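Local coordinates for protein putative TetR-family transcriptional regulator (PDB 2HXO) that probably binds DNA as a TetR-family transcription factor, with a helix-turn-helix near the N terminus and an all-helical C-terminal domain, at residues P87-V91 with Q135-M139; M139-H145 with I229-H233. Numbering follows the deposited sequence.

Interaction 1: P87-V91 with Q135-M139; sequences PQDAV and QVQAM
Residues Pro87-Val91 form the first turn of helix 87-104, with phi/psi near -62/-41 throughout and Val91 N bonded to Pro87 O at 3.0 Å. Gln135-Ala138 are the last turn of helix 124-138; Met139 follows at -79/1, its N bonded to Gln135 O at 2.9 Å. The start of one helix thus sits beside the end of the other, closest at Pro87 and Gln135, whose CA atoms are 4.8 Å apart. The CA-to-CB bonds of Pro87, Ala90, Gln135 and Ala138 all point toward the partner segment. Gln135, with chi1 and chi2 both m, folds its amide over the opposing turn: OE1 is 3.1 Å from Pro87 CA, CD is 3.5 Å from Ala90 CB, and lower in the side chain CB meets Val91 CG2 at 3.5 Å. The proline ring, C-gamma exo, rests against the other helix end, with CG 3.6 Å from Ala138 CB and CB 3.7 Å from Met139 CG. Met139, a selenomethionine (m, t, p), brings CE to 3.6 Å from Gln88 NE2, since Gln88 turns its amide back from an outward CA-to-CB bond (chi1 m, chi2 p). Buried Val91 also packs on Leu226 and Leu153, while Gln137, out of reach of helix 87-104's first turn, packs on Phe201 of the second subunit. No hydrogen bond or salt bridge crosses between the segments, so these two helix ends of the TetR C-terminal domain meet by van der Waals packing of aliphatic groups, with two glutamine amides laid against carbon atoms.

Interaction 2: M139-H145 with I229-H233; sequences MGVPEAH and ITALH
A Schellman motif ends helix 124-138 at Gly140 (phi/psi 78/23), and the loop leading to helix 146-166 packs here on the type I beta turn Thr230-His233, at the C-terminal end of helix 214-230. The two segments come nearest at Val141 and His233, CA to CA 4.9 Å. There the His233 ring (chi1 t, chi2 72°) donates from ND1 to Gly140 O at 2.7 Å, 152° at the hydrogen. A CB on residue 140 would clash with this ring, and the backbone angles alone also call for glycine. Selenomethionine Met139 (m, t, p) lays CE 3.7 Å from Ile229 CG2. On the buried side, Val141 (t) places CG2 3.6 Å from Ile229 CG2 and CG1 3.8 Å from Leu232 CD1. Leu232 (m, t) sets CD2 over the His145 ring face, a CH-pi contact 4.2 Å from the centroid, while Leu232 O lies 3.0 Å from Pro142 CD. Leu232 and Ile229 also pack on Leu224 of the second subunit. One direct hydrogen bond alongside an apolar layer therefore joins loop to helix end beside the dimer interface.

From the N terminus, the chain passes the helix-turn-helix region and enters helix 87-104. Interaction 1 closes the first loop, bringing the end of helix 124-138 back to that helix's start after 43 mostly helical residues. Interaction 2 then opens at Met139, the residue both share, and, with 83 residues between its two segments, closes at the end of helix 214-230. The two loops run in series, neither enclosing nor crossing the other. Their centres are 10 Å apart, and they also touch directly: Gln88 NE2 lies 3.3 Å from Thr230 CG2, and Val136 O lies 3.3 Å from Val141 CG2. Together they gather ends of helices 87-104, 124-138 and 214-230 within the C-terminal domain.

Interaction 1: P87-V91 with Q135-M139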
loop_
_atom_site.group_PDB
_atom_site.type_symbol
_atom_site.label_atom_id
_atom_site.label_comp_id
_atom_site.label_asym_id
_atom_site.label_seq_id
_atom_site.Cartn_x
_atom_site.Cartn_y
_atom_site.Cartn_z
ATOM N N PRO A 87 -3.727 22.853 -8.437
ATOM C CA PRO A 87 -2.737 21.958 -7.830
ATOM C C PRO A 87 -3.353 20.602 -7.541
ATOM O O PRO A 87 -2.711 19.569 -7.701
ATOM C CB PRO A 87 -2.345 22.703 -6.566
ATOM C CG PRO A 87 -2.418 24.134 -7.032
ATOM C CD PRO A 87 -3.744 24.152 -7.747
ATOM N N GLN A 88 -4.616 20.621 -7.129
ATOM C CA GLN A 88 -5.335 19.394 -6.813
ATOM C C GLN A 88 -5.497 18.483 -8.028
ATOM O O GLN A 88 -5.349 17.258 -7.905
ATOM C CB GLN A 88 -6.693 19.722 -6.179
ATOM C CG GLN A 88 -6.589 20.189 -4.718
ATOM C CD GLN A 88 -6.332 21.695 -4.553
ATOM O OE1 GLN A 88 -5.795 22.362 -5.448
ATOM N NE2 GLN A 88 -6.706 22.231 -3.390
ATOM N N ASP A 89 -5.791 19.077 -9.189
ATOM C CA ASP A 89 -5.940 18.325 -10.431
ATOM C C ASP A 89 -4.604 17.720 -10.805
ATOM O O ASP A 89 -4.538 16.568 -11.233
ATOM C CB ASP A 89 -6.375 19.226 -11.595
ATOM C CG ASP A 89 -7.739 19.800 -11.404
ATOM O OD1 ASP A 89 -8.646 19.026 -11.077
ATOM O OD2 ASP A 89 -7.916 21.023 -11.587
ATOM N N ALA A 90 -3.545 18.515 -10.668
ATOM C CA ALA A 90 -2.215 18.058 -11.007
ATOM C C ALA A 90 -1.862 16.837 -10.142
ATOM O O ALA A 90 -1.322 15.849 -10.637
ATOM C CB ALA A 90 -1.213 19.182 -10.812
ATOM N N VAL A 91 -2.193 16.888 -8.857
ATOM C CA VAL A 91 -1.905 15.752 -7.994
ATOM C C VAL A 91 -2.692 14.531 -8.483
ATOM O O VAL A 91 -2.178 13.408 -8.484
ATOM C CB VAL A 91 -2.247 16.060 -6.514
ATOM C CG1 VAL A 91 -2.260 14.785 -5.715
ATOM C CG2 VAL A 91 -1.224 17.037 -5.946
ATOM N N GLN A 135 2.959 20.896 -5.880
ATOM C CA GLN A 135 1.531 21.145 -5.795
ATOM C C GLN A 135 1.133 21.459 -4.353
ATOM O O GLN A 135 0.274 22.298 -4.112
ATOM C CB GLN A 135 0.763 19.941 -6.344
ATOM C CG GLN A 135 1.139 19.603 -7.811
ATOM C CD GLN A 135 1.135 20.834 -8.736
ATOM O OE1 GLN A 135 0.283 21.712 -8.627
ATOM N NE2 GLN A 135 2.092 20.889 -9.644
ATOM N N VAL A 136 1.779 20.799 -3.400
ATOM C CA VAL A 136 1.525 21.025 -1.984
ATOM C C VAL A 136 1.915 22.462 -1.649
ATOM O O VAL A 136 1.204 23.161 -0.933
ATOM C CB VAL A 136 2.339 20.031 -1.115
ATOM C CG1 VAL A 136 2.406 20.505 0.313
ATOM C CG2 VAL A 136 1.692 18.654 -1.183
ATOM N N GLN A 137 3.048 22.906 -2.168
ATOM C CA GLN A 137 3.479 24.283 -1.935
ATOM C C GLN A 137 2.479 25.243 -2.594
ATOM O O GLN A 137 2.094 26.245 -2.006
ATOM C CB GLN A 137 4.867 24.535 -2.533
ATOM C CG GLN A 137 5.951 23.601 -2.061
ATOM C CD GLN A 137 7.310 23.963 -2.634
ATOM O OE1 GLN A 137 7.517 23.927 -3.843
ATOM N NE2 GLN A 137 8.243 24.329 -1.759
ATOM N N ALA A 138 2.045 24.931 -3.809
ATOM C CA ALA A 138 1.092 25.804 -4.498
ATOM C C ALA A 138 -0.218 25.895 -3.705
ATOM O O ALA A 138 -0.950 26.876 -3.804
ATOM C CB ALA A 138 0.825 25.281 -5.913
HETATM N N MSE A 139 -0.504 24.868 -2.914
HETATM C CA MSE A 139 -1.721 24.844 -2.114
HETATM C C MSE A 139 -1.609 25.695 -0.844
HETATM O O MSE A 139 -2.545 25.773 -0.048
HETATM C CB MSE A 139 -2.075 23.404 -1.750
HETATM C CG MSE A 139 -2.692 22.639 -2.888
HETATM SE SE MSE A 139 -2.818 20.740 -2.620
HETATM C CE MSE A 139 -4.168 20.708 -1.275
#

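Interaction 2: M139-H145 with I229-H233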
loop_
_atom_site.group_PDB
_atom_site.type_symbol
_atom_site.label_atom_id
_atom_site.label_comp_id
_atom_site.label_asym_id
_atom_site.label_seq_id
_atom_site.Cartn_x
_atom_site.Cartn_y
_atom_site.Cartn_z
HETATM N N MSE A 139 -0.504 24.868 -2.914
HETATM C CA MSE A 139 -1.721 24.844 -2.114
HETATM C C MSE A 139 -1.609 25.695 -0.844
HETATM O O MSE A 139 -2.545 25.773 -0.048
HETATM C CB MSE A 139 -2.075 23.404 -1.750
HETATM C CG MSE A 139 -2.692 22.639 -2.888
HETATM SE SE MSE A 139 -2.818 20.740 -2.620
HETATM C CE MSE A 139 -4.168 20.708 -1.275
ATOM N N GLY A 140 -0.464 26.335 -0.651
ATOM C CA GLY A 140 -0.300 27.175 0.526
ATOM C C GLY A 140 -0.023 26.421 1.826
ATOM O O GLY A 140 -0.305 26.914 2.913
ATOM N N VAL A 141 0.504 25.210 1.715
ATOM C CA VAL A 141 0.814 24.417 2.896
ATOM C C VAL A 141 2.083 24.952 3.579
ATOM O O VAL A 141 3.122 25.105 2.943
ATOM C CB VAL A 141 1.050 22.933 2.524
ATOM C CG1 VAL A 141 1.567 22.159 3.748
ATOM C CG2 VAL A 141 -0.235 22.310 1.968
ATOM N N PRO A 142 2.009 25.247 4.885
ATOM C CA PRO A 142 3.198 25.755 5.588
ATOM C C PRO A 142 4.371 24.817 5.337
ATOM O O PRO A 142 4.192 23.600 5.225
ATOM C CB PRO A 142 2.758 25.769 7.052
ATOM C CG PRO A 142 1.294 26.093 6.946
ATOM C CD PRO A 142 0.841 25.200 5.784
ATOM N N GLU A 143 5.566 25.385 5.231
ATOM C CA GLU A 143 6.767 24.598 4.985
ATOM C C GLU A 143 6.977 23.443 5.969
ATOM O O GLU A 143 7.528 22.404 5.596
ATOM C CB GLU A 143 7.992 25.518 4.976
ATOM C CG GLU A 143 9.345 24.805 5.096
ATOM C CD GLU A 143 10.519 25.662 4.616
ATOM O OE1 GLU A 143 10.506 26.897 4.849
ATOM O OE2 GLU A 143 11.461 25.095 4.008
ATOM N N ALA A 144 6.532 23.607 7.212
ATOM C CA ALA A 144 6.698 22.555 8.214
ATOM C C ALA A 144 5.911 21.291 7.870
ATOM O O ALA A 144 6.173 20.220 8.422
ATOM C CB ALA A 144 6.298 23.065 9.602
ATOM N N HIS A 145 4.963 21.393 6.943
ATOM C CA HIS A 145 4.182 20.221 6.574
ATOM C C HIS A 145 4.397 19.728 5.149
ATOM O O HIS A 145 3.724 18.792 4.713
ATOM C CB HIS A 145 2.701 20.498 6.795
ATOM C CG HIS A 145 2.366 20.870 8.204
ATOM N ND1 HIS A 145 2.459 19.976 9.253
ATOM C CD2 HIS A 145 1.951 22.041 8.741
ATOM C CE1 HIS A 145 2.113 20.584 10.374
ATOM N NE2 HIS A 145 1.801 21.837 10.091
ATOM N N ILE A 229 -5.317 18.133 3.283
ATOM C CA ILE A 229 -4.107 18.898 3.071
ATOM C C ILE A 229 -4.423 20.371 2.877
ATOM O O ILE A 229 -3.717 21.235 3.406
ATOM C CB ILE A 229 -3.310 18.345 1.861
ATOM C CG1 ILE A 229 -2.715 16.979 2.230
ATOM C CG2 ILE A 229 -2.211 19.309 1.472
ATOM C CD1 ILE A 229 -2.048 16.226 1.099
ATOM N N THR A 230 -5.495 20.671 2.141
ATOM C CA THR A 230 -5.858 22.063 1.916
ATOM C C THR A 230 -6.180 22.794 3.225
ATOM O O THR A 230 -6.024 24.008 3.290
ATOM C CB THR A 230 -7.075 22.241 0.912
ATOM O OG1 THR A 230 -8.318 21.949 1.560
ATOM C CG2 THR A 230 -6.924 21.339 -0.264
ATOM N N ALA A 231 -6.615 22.065 4.258
ATOM C CA ALA A 231 -6.919 22.685 5.550
ATOM C C ALA A 231 -5.640 23.045 6.333
ATOM O O ALA A 231 -5.708 23.652 7.396
ATOM C CB ALA A 231 -7.817 21.768 6.382
ATOM N N LEU A 232 -4.474 22.678 5.802
ATOM C CA LEU A 232 -3.195 23.001 6.448
ATOM C C LEU A 232 -2.831 24.468 6.190
ATOM O O LEU A 232 -1.977 25.042 6.864
ATOM C CB LEU A 232 -2.070 22.122 5.905
ATOM C CG LEU A 232 -2.043 20.654 6.333
ATOM C CD1 LEU A 232 -0.969 19.937 5.526
ATOM C CD2 LEU A 232 -1.756 20.553 7.864
ATOM N N HIS A 233 -3.467 25.070 5.194
ATOM C CA HIS A 233 -3.198 26.469 4.906
ATOM C C HIS A 233 -4.008 27.337 5.859
ATOM O O HIS A 233 -5.202 27.122 6.040
ATOM C CB HIS A 233 -3.579 26.831 3.474
ATOM C CG HIS A 233 -3.432 28.288 3.189
ATOM N ND1 HIS A 233 -2.200 28.895 3.068
ATOM C CD2 HIS A 233 -4.349 29.280 3.132
ATOM C CE1 HIS A 233 -2.366 30.199 2.953
ATOM N NE2 HIS A 233 -3.661 30.459 2.990
HETATM O O HOH W 1 -4.943 25.324 0.269
#